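Local atomic coordinates of C2 domain protein (Ramazzottius varieornatus, PDB entry 7DF2), a protein that binds calcium ions in loops at one end of a C2 domain and is probably secreted, though its wider role in tardigrades is not established. Residues P61-I64 and C68-K71; F40-M45 and T195-S200; V47-T52 and S167-C172; N83-G86 and P91-N94; R129-D134 and D140-N145. All blocks are in the same frame, centred on the assembly; numbering follows the deposited sequence.

Contact 1 of 5, residues P61-I64 and C68-K71. With CA (calcium ion), chain E; CA (calcium ion), chain D; CA (calcium ion), chain C.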
# COMPACT_ATOMS: atom_id res chain seq x y z
N PRO A 61 -8.27 -18.75 12.19
CA PRO A 61 -7.21 -17.98 12.86
C PRO A 61 -5.89 -18.20 12.15
O PRO A 61 -5.66 -19.25 11.54
CB PRO A 61 -7.19 -18.55 14.28
CG PRO A 61 -7.76 -19.92 14.15
CD PRO A 61 -8.79 -19.84 13.04
N CYS A 62 -5.02 -17.18 12.20
CA CYS A 62 -3.69 -17.33 11.61
C CYS A 62 -3.00 -18.59 12.10
O CYS A 62 -2.57 -19.43 11.30
CB CYS A 62 -2.81 -16.12 11.95
SG CYS A 62 -3.30 -14.61 11.17
N ASP A 63 -2.91 -18.73 13.42
CA ASP A 63 -2.33 -19.90 14.08
C ASP A 63 -3.33 -20.41 15.11
O ASP A 63 -4.18 -19.66 15.59
CB ASP A 63 -1.01 -19.55 14.77
CG ASP A 63 0.07 -19.11 13.79
OD1 ASP A 63 0.05 -19.60 12.63
OD2 ASP A 63 0.93 -18.29 14.17
N ILE A 64 -3.20 -21.68 15.48
CA ILE A 64 -4.20 -22.25 16.38
C ILE A 64 -3.97 -21.83 17.83
O ILE A 64 -4.92 -21.48 18.55
CB ILE A 64 -4.25 -23.77 16.24
CG1 ILE A 64 -4.74 -24.13 14.83
CG2 ILE A 64 -5.18 -24.34 17.31
CD1 ILE A 64 -4.75 -25.60 14.55
N CYS A 68 -1.07 -13.96 15.19
CA CYS A 68 -0.51 -13.86 13.85
C CYS A 68 0.94 -13.38 13.93
O CYS A 68 1.33 -12.66 14.85
CB CYS A 68 -1.31 -12.91 12.95
SG CYS A 68 -3.09 -13.26 12.71
N ASP A 69 1.73 -13.77 12.93
CA ASP A 69 3.14 -13.41 12.81
C ASP A 69 3.31 -12.62 11.52
O ASP A 69 3.79 -13.15 10.51
CB ASP A 69 4.04 -14.64 12.84
CG ASP A 69 3.61 -15.60 13.90
OD1 ASP A 69 3.57 -15.16 15.06
OD2 ASP A 69 3.24 -16.75 13.57
N PRO A 70 2.88 -11.36 11.51
CA PRO A 70 2.66 -10.66 10.24
C PRO A 70 3.97 -10.21 9.60
O PRO A 70 4.87 -9.67 10.25
CB PRO A 70 1.80 -9.47 10.64
CG PRO A 70 2.18 -9.21 12.06
CD PRO A 70 2.46 -10.55 12.66
N LYS A 71 4.06 -10.47 8.30
CA LYS A 71 5.00 -9.78 7.42
C LYS A 71 4.13 -8.93 6.51
O LYS A 71 3.28 -9.46 5.79
CB LYS A 71 5.86 -10.75 6.62
CG LYS A 71 6.86 -10.02 5.68
CD LYS A 71 7.83 -11.02 5.03
CE LYS A 71 8.78 -10.30 4.07
NZ LYS A 71 9.73 -11.24 3.40
CA CA E . 2.12 -17.10 15.85
CA CA D . 2.22 -18.17 12.02
CA CA C . -0.53 -19.86 10.31
O HOH W 1 -1.21 -22.15 10.56
O HOH W 2 3.56 -19.86 13.11
O HOH W 3 4.24 -18.25 16.24
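The carboxylates of Asp63 and Asp69 meet through their OD2 oxygens at two calcium ions, each chelating one ion and sharing oxygen with at least one more. Asp63 grips the calcium of chain D with both OD1 and OD2; OD1 also reaches the calcium of chain C, and OD2 the calcium of chain E, so one carboxylate serves all three ions of a bent row. Asp69 holds the calcium of chain E with both oxygens, and its OD2 goes on to the calcium of chain D at 2.3 Å. The two OD2 atoms of Asp63 and Asp69 thus bridge the same pair of ions and lie just 2.8 Å apart. Asp66, Asn103 and the carbonyl of Lys67 help complete the calcium of chain E, while Asp134, Asp136 and the carbonyl of Lys135 do so for that of chain D.

Behind the metals, in the given conformer of Cys68 (one of two), a disulfide joins Cys62 SG to Cys68 SG at 2.1 Å with a torsion of 76° about the S-S bond. The Cys62 sulfur stands beside its backbone N (chi1 -70°), turned toward Cys68, and the carbonyl oxygen of Cys62 binds the calcium of chain C at 2.3 Å. The loop is therefore closed twice, by a covalent bond and by metals, and the close approach of two carboxylates is probably tolerable because the cations between them offset their charge.

Contact 2 of 5, residues F40-M45 and T195-S200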
# COMPACT_ATOMS: atom_id res chain seq x y z
N PHE A 40 5.51 16.31 -12.86
CA PHE A 40 6.50 15.65 -12.03
C PHE A 40 6.02 15.79 -10.59
O PHE A 40 5.85 16.90 -10.10
CB PHE A 40 7.88 16.27 -12.24
CG PHE A 40 8.26 16.38 -13.70
CD1 PHE A 40 7.83 17.45 -14.47
CD2 PHE A 40 9.00 15.37 -14.30
CE1 PHE A 40 8.15 17.53 -15.81
CE2 PHE A 40 9.34 15.45 -15.64
CZ PHE A 40 8.91 16.53 -16.39
N PHE A 41 5.71 14.67 -9.95
CA PHE A 41 5.17 14.77 -8.61
C PHE A 41 5.56 13.53 -7.81
O PHE A 41 6.01 12.52 -8.35
CB PHE A 41 3.64 14.97 -8.62
CG PHE A 41 2.88 13.98 -9.47
CD1 PHE A 41 2.76 14.17 -10.85
CD2 PHE A 41 2.27 12.87 -8.90
CE1 PHE A 41 2.05 13.27 -11.64
CE2 PHE A 41 1.56 11.97 -9.68
CZ PHE A 41 1.45 12.16 -11.05
N ARG A 42 5.43 13.66 -6.49
CA ARG A 42 5.83 12.64 -5.54
C ARG A 42 4.59 12.20 -4.79
O ARG A 42 3.73 13.02 -4.48
CB ARG A 42 6.88 13.19 -4.57
CG ARG A 42 7.33 12.21 -3.47
CD ARG A 42 8.69 12.69 -2.93
NE ARG A 42 9.72 12.59 -3.97
CZ ARG A 42 10.85 13.28 -3.96
NH1 ARG A 42 11.73 13.11 -4.95
NH2 ARG A 42 11.11 14.12 -2.97
N ILE A 43 4.47 10.89 -4.55
CA ILE A 43 3.37 10.31 -3.79
C ILE A 43 3.95 9.69 -2.53
O ILE A 43 4.89 8.89 -2.62
CB ILE A 43 2.60 9.25 -4.59
CG1 ILE A 43 2.09 9.84 -5.90
CG2 ILE A 43 1.45 8.66 -3.77
CD1 ILE A 43 2.91 9.44 -7.09
N GLU A 44 3.39 10.04 -1.38
CA GLU A 44 3.74 9.42 -0.11
C GLU A 44 2.58 8.56 0.35
O GLU A 44 1.42 8.98 0.28
CB GLU A 44 4.08 10.47 0.96
CG GLU A 44 5.24 11.37 0.56
CD GLU A 44 5.60 12.36 1.65
OE1 GLU A 44 4.92 12.38 2.71
OE2 GLU A 44 6.55 13.13 1.44
N MET A 45 2.89 7.34 0.78
CA MET A 45 1.90 6.38 1.25
C MET A 45 2.24 6.02 2.69
O MET A 45 3.31 5.47 2.96
CB MET A 45 1.89 5.14 0.36
CG MET A 45 1.09 3.96 0.91
SD MET A 45 1.27 2.58 -0.26
CE MET A 45 0.45 1.27 0.65
N THR A 195 14.55 16.80 -9.50
CA THR A 195 14.53 15.98 -8.29
C THR A 195 13.72 14.70 -8.44
O THR A 195 13.57 13.95 -7.48
CB THR A 195 13.98 16.79 -7.11
OG1 THR A 195 12.57 16.97 -7.27
CG2 THR A 195 14.63 18.16 -7.03
N CYS A 196 13.17 14.45 -9.63
CA CYS A 196 12.26 13.33 -9.81
C CYS A 196 13.06 12.03 -9.96
O CYS A 196 13.99 11.95 -10.77
CB CYS A 196 11.39 13.60 -11.04
SG CYS A 196 9.76 12.81 -11.01
N ARG A 197 12.69 10.99 -9.16
CA ARG A 197 13.48 9.77 -9.16
C ARG A 197 12.87 8.75 -10.11
O ARG A 197 11.66 8.49 -10.03
CB ARG A 197 13.55 9.16 -7.76
CG ARG A 197 13.98 10.13 -6.67
CD ARG A 197 13.59 9.58 -5.31
NE ARG A 197 12.15 9.62 -5.08
CZ ARG A 197 11.54 8.94 -4.11
NH1 ARG A 197 12.25 8.17 -3.31
NH2 ARG A 197 10.22 9.03 -3.95
N PRO A 198 13.66 8.14 -11.00
CA PRO A 198 13.14 7.05 -11.84
C PRO A 198 12.78 5.83 -11.00
O PRO A 198 13.34 5.60 -9.93
CB PRO A 198 14.30 6.74 -12.80
CG PRO A 198 15.22 7.93 -12.71
CD PRO A 198 15.07 8.46 -11.32
N SER A 199 11.83 5.05 -11.52
CA SER A 199 11.32 3.89 -10.81
C SER A 199 10.67 2.95 -11.83
O SER A 199 10.39 3.33 -12.96
CB SER A 199 10.31 4.28 -9.74
OG SER A 199 9.15 4.83 -10.34
N SER A 200 10.42 1.72 -11.39
CA SER A 200 9.76 0.73 -12.22
C SER A 200 9.00 -0.26 -11.34
O SER A 200 9.41 -0.55 -10.21
CB SER A 200 10.76 -0.04 -13.10
OG SER A 200 11.77 -0.62 -12.30
O HOH W 4 14.55 13.88 -5.03
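Arg42 reaches from strand 41-51 to the chain segment 195-200, its CB pointing toward that segment. CG stands anti to the backbone N (chi1 177°), which carries the chain outward before a bend at chi3 turns the guanidinium. CD comes within 4.1 Å of Arg197 NH2. The next atom, NE, is 3.6 Å from Arg197 NH2 but has its salt bridge with Asp117. At the tip, NH1 lies 3.2 Å from Thr195 O, and it donates to a water at 2.9 Å. That water gives a hydrogen to Thr195 O, closing a bridge between side chain and backbone. The side chain of Arg197 crosses that of Arg42 at about a right angle, with the guanidinium planes 79° apart and Arg42 NH1 and Arg197 NE separated by 3.5 Å. Asp117 reconciles the two charges: one carboxylate oxygen takes NE of Arg42, the other takes NE of Arg197.

Two residues before Arg42, Phe40 meets Cys196, whose SG sits at the edge of its ring, 4.1 Å from Phe40 CB. This sulfur is disulfide-bonded to Cys119, so the segment is tied covalently as well. Strand 41-51 runs between strands 107-119 and 181-190; Phe41, Ile43 and Met45 face strand 121-136 of the other sheet, whereas Arg42 rises from the outer side, where the segment after strand 181-190 passes over it toward strand 107-119.

Contact 3 of 5, residues V47-T52 and S167-C172. With GLC (alpha-D-glucopyranose), chain B.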
# COMPACT_ATOMS: atom_id res chain seq x y z
N VAL A 47 1.22 3.84 5.82
CA VAL A 47 0.47 2.68 6.31
C VAL A 47 0.32 2.86 7.81
O VAL A 47 1.28 2.74 8.57
CB VAL A 47 1.17 1.37 5.94
CG1 VAL A 47 0.43 0.18 6.57
CG2 VAL A 47 1.23 1.25 4.43
N VAL A 48 -0.91 3.16 8.24
CA VAL A 48 -1.14 3.57 9.62
C VAL A 48 -1.23 2.35 10.53
O VAL A 48 -0.49 2.24 11.51
CB VAL A 48 -2.42 4.43 9.71
CG1 VAL A 48 -2.68 4.82 11.16
CG2 VAL A 48 -2.28 5.66 8.80
N ARG A 49 -2.12 1.43 10.21
CA ARG A 49 -2.28 0.22 11.01
C ARG A 49 -3.02 -0.82 10.19
O ARG A 49 -3.62 -0.51 9.16
CB ARG A 49 -3.01 0.52 12.32
CG ARG A 49 -4.41 1.04 12.12
CD ARG A 49 -5.08 1.29 13.47
NE ARG A 49 -6.47 1.67 13.25
CZ ARG A 49 -6.86 2.87 12.84
NH1 ARG A 49 -5.95 3.83 12.63
NH2 ARG A 49 -8.14 3.12 12.64
N LEU A 50 -2.96 -2.06 10.66
CA LEU A 50 -3.54 -3.20 9.97
C LEU A 50 -4.34 -3.99 10.99
O LEU A 50 -3.79 -4.41 12.01
CB LEU A 50 -2.42 -4.06 9.35
CG LEU A 50 -2.55 -5.20 8.33
CD1 LEU A 50 -3.77 -6.00 8.51
CD2 LEU A 50 -2.42 -4.71 6.88
N ASP A 51 -5.63 -4.20 10.71
CA ASP A 51 -6.50 -5.02 11.56
C ASP A 51 -6.67 -6.36 10.87
O ASP A 51 -7.46 -6.50 9.94
CB ASP A 51 -7.85 -4.33 11.79
CG ASP A 51 -8.76 -5.12 12.75
OD1 ASP A 51 -8.30 -6.13 13.36
OD2 ASP A 51 -9.93 -4.73 12.90
N THR A 52 -5.89 -7.36 11.31
CA THR A 52 -6.03 -8.71 10.78
C THR A 52 -7.25 -9.43 11.34
O THR A 52 -7.63 -10.48 10.80
CB THR A 52 -4.81 -9.56 11.13
OG1 THR A 52 -4.81 -9.79 12.54
CG2 THR A 52 -3.50 -8.86 10.72
N SER A 167 -4.13 12.98 3.30
CA SER A 167 -5.51 12.57 3.21
C SER A 167 -6.01 12.14 4.59
O SER A 167 -5.21 11.87 5.49
CB SER A 167 -5.66 11.42 2.22
OG SER A 167 -5.14 10.24 2.84
N PRO A 168 -7.32 12.05 4.78
CA PRO A 168 -7.83 11.37 5.97
C PRO A 168 -7.42 9.90 5.93
O PRO A 168 -7.04 9.36 4.90
CB PRO A 168 -9.35 11.53 5.86
CG PRO A 168 -9.60 11.75 4.41
CD PRO A 168 -8.41 12.54 3.92
N GLU A 169 -7.46 9.27 7.10
CA GLU A 169 -7.24 7.84 7.14
C GLU A 169 -8.28 7.16 6.26
O GLU A 169 -9.46 7.53 6.27
CB GLU A 169 -7.29 7.31 8.58
CG GLU A 169 -6.11 7.79 9.44
CD GLU A 169 -5.97 7.04 10.76
OE1 GLU A 169 -6.76 6.11 10.98
OE2 GLU A 169 -5.08 7.39 11.56
N ILE A 170 -7.83 6.22 5.45
CA ILE A 170 -8.68 5.45 4.54
C ILE A 170 -8.72 4.00 5.02
O ILE A 170 -7.66 3.38 5.18
CB ILE A 170 -8.17 5.52 3.09
CG1 ILE A 170 -8.05 6.98 2.63
CG2 ILE A 170 -9.02 4.64 2.16
CD1 ILE A 170 -7.14 7.17 1.44
N ALA A 171 -9.92 3.47 5.20
CA ALA A 171 -10.10 2.09 5.68
C ALA A 171 -10.17 1.19 4.47
O ALA A 171 -11.23 1.01 3.86
CB ALA A 171 -11.36 1.97 6.53
N CYS A 172 -9.03 0.60 4.11
CA CYS A 172 -8.89 -0.14 2.87
C CYS A 172 -9.21 -1.61 3.11
O CYS A 172 -8.48 -2.29 3.84
CB CYS A 172 -7.47 -0.00 2.34
SG CYS A 172 -7.36 -0.54 0.67
C1 GLC B . -3.76 6.62 18.04
C2 GLC B . -4.39 5.25 18.25
C3 GLC B . -4.07 4.27 17.12
C4 GLC B . -4.20 4.93 15.75
C5 GLC B . -3.60 6.34 15.76
C6 GLC B . -3.77 7.04 14.42
O2 GLC B . -4.02 4.69 19.50
O3 GLC B . -4.93 3.14 17.19
O4 GLC B . -3.60 4.15 14.73
O5 GLC B . -4.20 7.10 16.79
O6 GLC B . -2.56 7.69 14.11
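Strand 47-51 and segment 167-172 do not pair directly, since strand 181-190 runs between them, and the closest CA atoms, those of Val48 and Glu169, stay 7.8 Å apart. Side chains span this gap. In the conformers described, one of two for each residue, Arg49 NH1 donates to Glu169 OE1 at 2.9 Å with an N-H...O angle of 155°, forming a salt bridge. The nitrogen arrives on the syn side of the oxygen, 26° out of the carboxylate plane, and the two chains cross at about a right angle. NH1 alone makes the bond; Arg49 NH2 stays 3.7 Å from Glu169 OE1. Arg49 CG takes the hindered place between backbone N and carbonyl carbon (chi1 62°), beyond which the chain runs extended to NE; Tyr183 adds a cation-pi contact. The other carboxylate oxygen, Glu169 OE2, lies 3.5 Å from Val48 CG1.

A glucose unit rests against the same residues. Arg49 NH1 makes a weak hydrogen bond to its O4 at 3.2 Å, and Glu169 OE2 lies 3.2 Å from its C6. Glu109 of strand 107-119 supplies a further hydrogen bond. Charged side chains from two strands and the loop before strand 170-173 thus form a carbohydrate contact on the four-stranded sheet of this beta sandwich.

Contact 4 of 5, residues N83-G86 and P91-N94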
# COMPACT_ATOMS: atom_id res chain seq x y z
N ASN A 83 -4.52 -4.21 -12.48
CA ASN A 83 -4.09 -5.59 -12.68
C ASN A 83 -4.11 -6.36 -11.37
O ASN A 83 -4.09 -5.78 -10.28
CB ASN A 83 -2.70 -5.66 -13.30
CG ASN A 83 -2.70 -5.26 -14.76
OD1 ASN A 83 -3.64 -4.65 -15.25
ND2 ASN A 83 -1.63 -5.62 -15.47
N ASP A 84 -4.12 -7.68 -11.50
CA ASP A 84 -4.16 -8.56 -10.33
C ASP A 84 -2.92 -8.37 -9.47
O ASP A 84 -1.85 -7.99 -9.94
CB ASP A 84 -4.24 -10.02 -10.76
CG ASP A 84 -5.59 -10.40 -11.32
OD1 ASP A 84 -5.69 -11.49 -11.92
OD2 ASP A 84 -6.55 -9.61 -11.15
N PHE A 85 -3.08 -8.67 -8.18
CA PHE A 85 -1.93 -8.75 -7.29
C PHE A 85 -0.96 -9.82 -7.78
O PHE A 85 -1.37 -10.85 -8.33
CB PHE A 85 -2.38 -9.04 -5.86
CG PHE A 85 -2.73 -7.81 -5.08
CD1 PHE A 85 -1.76 -7.14 -4.36
CD2 PHE A 85 -4.03 -7.32 -5.07
CE1 PHE A 85 -2.07 -6.00 -3.64
CE2 PHE A 85 -4.35 -6.18 -4.36
CZ PHE A 85 -3.37 -5.52 -3.64
N GLY A 86 0.33 -9.57 -7.57
CA GLY A 86 1.34 -10.48 -8.06
C GLY A 86 1.94 -10.03 -9.38
O GLY A 86 1.96 -8.83 -9.69
N PRO A 91 5.74 -7.73 -8.93
CA PRO A 91 6.10 -8.89 -8.12
C PRO A 91 6.25 -8.51 -6.66
O PRO A 91 6.74 -7.43 -6.33
CB PRO A 91 7.44 -9.34 -8.71
CG PRO A 91 7.48 -8.75 -10.08
CD PRO A 91 6.73 -7.46 -9.99
N TYR A 92 5.82 -9.42 -5.77
CA TYR A 92 5.88 -9.15 -4.34
C TYR A 92 7.30 -8.85 -3.88
O TYR A 92 7.50 -8.09 -2.93
CB TYR A 92 5.31 -10.34 -3.56
CG TYR A 92 3.85 -10.61 -3.82
CD1 TYR A 92 2.94 -9.57 -3.93
CD2 TYR A 92 3.38 -11.91 -3.95
CE1 TYR A 92 1.59 -9.82 -4.15
CE2 TYR A 92 2.05 -12.16 -4.19
CZ TYR A 92 1.16 -11.12 -4.29
OH TYR A 92 -0.17 -11.40 -4.51
N SER A 93 8.31 -9.42 -4.56
CA SER A 93 9.70 -9.14 -4.21
C SER A 93 10.07 -7.67 -4.38
O SER A 93 11.09 -7.24 -3.84
CB SER A 93 10.63 -10.00 -5.05
OG SER A 93 10.42 -9.74 -6.43
N ASN A 94 9.29 -6.89 -5.12
CA ASN A 94 9.57 -5.48 -5.30
C ASN A 94 8.87 -4.59 -4.28
O ASN A 94 9.14 -3.38 -4.25
CB ASN A 94 9.19 -5.03 -6.72
CG ASN A 94 9.96 -5.80 -7.78
OD1 ASN A 94 9.45 -6.06 -8.87
ND2 ASN A 94 11.19 -6.18 -7.46
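Phe85 and Tyr92 meet edge beside edge, their planes nearer parallel than perpendicular: Tyr92 CE1 lies near the plane of the Phe85 ring, at its edge, and 4.3 Å from Phe85 CD1. The phenol end of Tyr92 reaches past this point, its OH coming to 3.5 Å from Phe85 CB. Beside it, the backbone of Gly86 slides over the tyrosine. Gly86 CA stands 4.2 Å from the ring centroid and 25° off the normal, a CH-pi contact over one face, and Gly86 N is 3.7 Å from Tyr92 CZ. At the positive phi of Gly86 (98°) and its extended psi, a CB would jam against the carbonyl O of Phe85, which calls for glycine. Both segments belong to the long connection between strands 70-77 and 96-100 of the C2 sandwich, and Tyr92 opens a short 3-10 segment, 92-94, in which Asn94 N donates to Pro91 O at 2.9 Å. On the tyrosine face opposite Gly86 lies Arg131, in a cation-pi contact, while Phe85 has a similar partnership with Arg129. Tyr92 CG is anti to its own carbonyl carbon (chi1 -64°), which swings the ring from the 3-10 segment back across Gly86. Asn145 of strand 139-150 touches both aromatic side chains.

Contact 5 of 5, residues R129-D134 and D140-N145. With CA (calcium ion), chain C; CA (calcium ion), chain D.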
# COMPACT_ATOMS: atom_id res chain seq x y z
N ARG A 129 -0.84 -0.48 -2.71
CA ARG A 129 -0.93 -1.93 -2.58
C ARG A 129 -0.28 -2.35 -1.27
O ARG A 129 0.83 -1.91 -0.96
CB ARG A 129 -0.25 -2.66 -3.75
CG ARG A 129 -0.95 -2.47 -5.09
CD ARG A 129 -0.34 -3.41 -6.13
NE ARG A 129 -0.97 -3.24 -7.43
CZ ARG A 129 -2.03 -3.92 -7.85
NH1 ARG A 129 -2.60 -4.84 -7.06
NH2 ARG A 129 -2.53 -3.69 -9.05
N VAL A 130 -0.96 -3.21 -0.51
CA VAL A 130 -0.40 -3.79 0.71
C VAL A 130 -0.69 -5.29 0.68
O VAL A 130 -1.79 -5.71 0.31
CB VAL A 130 -0.99 -3.17 1.99
CG1 VAL A 130 -0.47 -3.89 3.24
CG2 VAL A 130 -0.66 -1.68 2.08
N ARG A 131 0.29 -6.08 1.06
CA ARG A 131 0.07 -7.51 1.25
C ARG A 131 0.52 -7.91 2.65
O ARG A 131 1.61 -7.54 3.10
CB ARG A 131 0.81 -8.34 0.20
CG ARG A 131 0.75 -9.86 0.46
CD ARG A 131 1.38 -10.61 -0.72
NE ARG A 131 1.43 -12.06 -0.52
CZ ARG A 131 0.44 -12.89 -0.83
NH1 ARG A 131 -0.68 -12.42 -1.36
NH2 ARG A 131 0.57 -14.19 -0.63
N ALA A 132 -0.34 -8.65 3.34
CA ALA A 132 -0.02 -9.15 4.67
C ALA A 132 -0.11 -10.66 4.67
O ALA A 132 -1.09 -11.23 4.19
CB ALA A 132 -0.98 -8.57 5.72
N ILE A 133 0.92 -11.32 5.20
CA ILE A 133 0.89 -12.77 5.39
C ILE A 133 1.29 -13.06 6.82
O ILE A 133 1.96 -12.27 7.49
CB ILE A 133 1.82 -13.55 4.41
CG1 ILE A 133 3.28 -13.17 4.64
CG2 ILE A 133 1.46 -13.25 2.97
CD1 ILE A 133 4.08 -14.19 5.42
N ASP A 134 0.83 -14.21 7.30
CA ASP A 134 1.27 -14.77 8.57
C ASP A 134 2.41 -15.73 8.27
O ASP A 134 2.25 -16.66 7.47
CB ASP A 134 0.12 -15.48 9.27
CG ASP A 134 0.59 -16.46 10.34
OD1 ASP A 134 1.33 -16.02 11.23
OD2 ASP A 134 0.24 -17.66 10.28
N ASP A 140 4.18 -19.29 3.87
CA ASP A 140 3.34 -18.11 4.02
C ASP A 140 1.90 -18.54 4.21
O ASP A 140 1.45 -19.51 3.60
CB ASP A 140 3.43 -17.21 2.79
CG ASP A 140 4.76 -16.51 2.65
OD1 ASP A 140 5.59 -16.62 3.57
OD2 ASP A 140 4.97 -15.85 1.61
N ASP A 141 1.18 -17.80 5.04
CA ASP A 141 -0.23 -18.05 5.35
C ASP A 141 -0.92 -16.71 5.07
O ASP A 141 -0.79 -15.78 5.87
CB ASP A 141 -0.36 -18.49 6.81
CG ASP A 141 -1.78 -18.79 7.25
OD1 ASP A 141 -2.76 -18.35 6.61
OD2 ASP A 141 -1.91 -19.46 8.30
N LYS A 142 -1.61 -16.60 3.93
CA LYS A 142 -2.07 -15.29 3.48
C LYS A 142 -3.11 -14.69 4.42
O LYS A 142 -4.09 -15.35 4.79
CB LYS A 142 -2.63 -15.38 2.06
CG LYS A 142 -3.22 -14.07 1.53
CD LYS A 142 -4.00 -14.31 0.23
CE LYS A 142 -4.47 -13.01 -0.39
NZ LYS A 142 -5.18 -13.26 -1.67
N ILE A 143 -2.87 -13.45 4.84
CA ILE A 143 -3.88 -12.69 5.56
C ILE A 143 -4.75 -12.00 4.52
O ILE A 143 -5.93 -12.33 4.38
CB ILE A 143 -3.25 -11.71 6.57
CG1 ILE A 143 -2.58 -12.53 7.67
CG2 ILE A 143 -4.32 -10.82 7.20
CD1 ILE A 143 -1.61 -11.76 8.49
N ASP A 144 -4.19 -11.06 3.76
CA ASP A 144 -4.94 -10.50 2.64
C ASP A 144 -4.04 -9.62 1.79
O ASP A 144 -2.92 -9.26 2.18
CB ASP A 144 -6.16 -9.69 3.10
CG ASP A 144 -7.41 -10.03 2.29
OD1 ASP A 144 -7.25 -10.29 1.08
OD2 ASP A 144 -8.54 -10.05 2.85
N ASN A 145 -4.55 -9.31 0.60
CA ASN A 145 -4.07 -8.21 -0.23
C ASN A 145 -5.06 -7.05 -0.11
O ASN A 145 -6.27 -7.26 -0.01
CB ASN A 145 -3.94 -8.63 -1.70
CG ASN A 145 -2.91 -9.73 -1.93
OD1 ASN A 145 -1.90 -9.80 -1.24
ND2 ASN A 145 -3.16 -10.57 -2.93
CA CA C . -0.53 -19.86 10.31
CA CA D . 2.22 -18.17 12.02
O HOH W 5 -2.61 -14.05 -3.07
O HOH W 6 3.91 -13.07 0.07
O HOH W 1 -1.21 -22.15 10.56
O HOH W 2 3.56 -19.86 13.11
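Asp134 and Asp141 converge on the calcium of chain C, which Asp134 OD2 binds at 2.3 Å and Asp141 OD2 at 2.5 Å. Asp134 also chelates the calcium of chain D with both oxygens, so its OD2 is shared by two ions; Asp141 has Ser56 as a further polar partner. In Asp141 the carboxyl carbon is anti to the backbone N (chi1 -179°), which extends the group from the strand to the ion. Next to the ions, the backbones of the two residues form an antiparallel hydrogen-bonded pair, with Asp134 N to Asp141 O at 2.7 Å, and the CD1 of Ile143 packs 3.7 Å from Asp134 N.

The strands form the hairpin 121-136/139-150, and its register slips by one at a classic beta bulge. Ile143 and Asp144 both face Ala132, whose carbonyl oxygen accepts from both of their amides, which reach it from the same face of its carbonyl plane. Ala132 N returns an almost straight bond (178°) to Asp144 O at 2.9 Å.

On the face of Arg131, Ile133, Lys142 and Asn145, Arg131 NH1 donates to Asn145 OD1 at 2.9 Å, the guanidinium and amide planes 45° apart. A water accepts from both Arg131 NH1 and Lys142 NZ, while Asp176 and Glu175 take salt bridges from the lysine. Near the hairpin end, Ile133 CD1 lies against Asp140 OD1 at 3.4 Å.

Contacts 1 and 5, with centres 10 Å apart, build one cluster of calcium sites: the ions of chains C and D are touched by both, and Asp69 N probably donates to Asp134 OD1 at 2.8 Å. Contact 4 flanks the same hairpin, its centre 12 Å from that of contact 5, with Asn83 O probably hydrogen-bonded to Arg129 NH2. Contact 3 lies on the other sheet; Leu50 and Val47 pack on Val130 across the sandwich, and Thr52 OG1 is 3.9 Å from Cys68 SG. Its glucose lies well away from the metals, although contacts 1 and 3, centred 19 Å apart, touch. Contact 2 shares strand 41-51 with contact 3 but is centred 34 Å from contact 1.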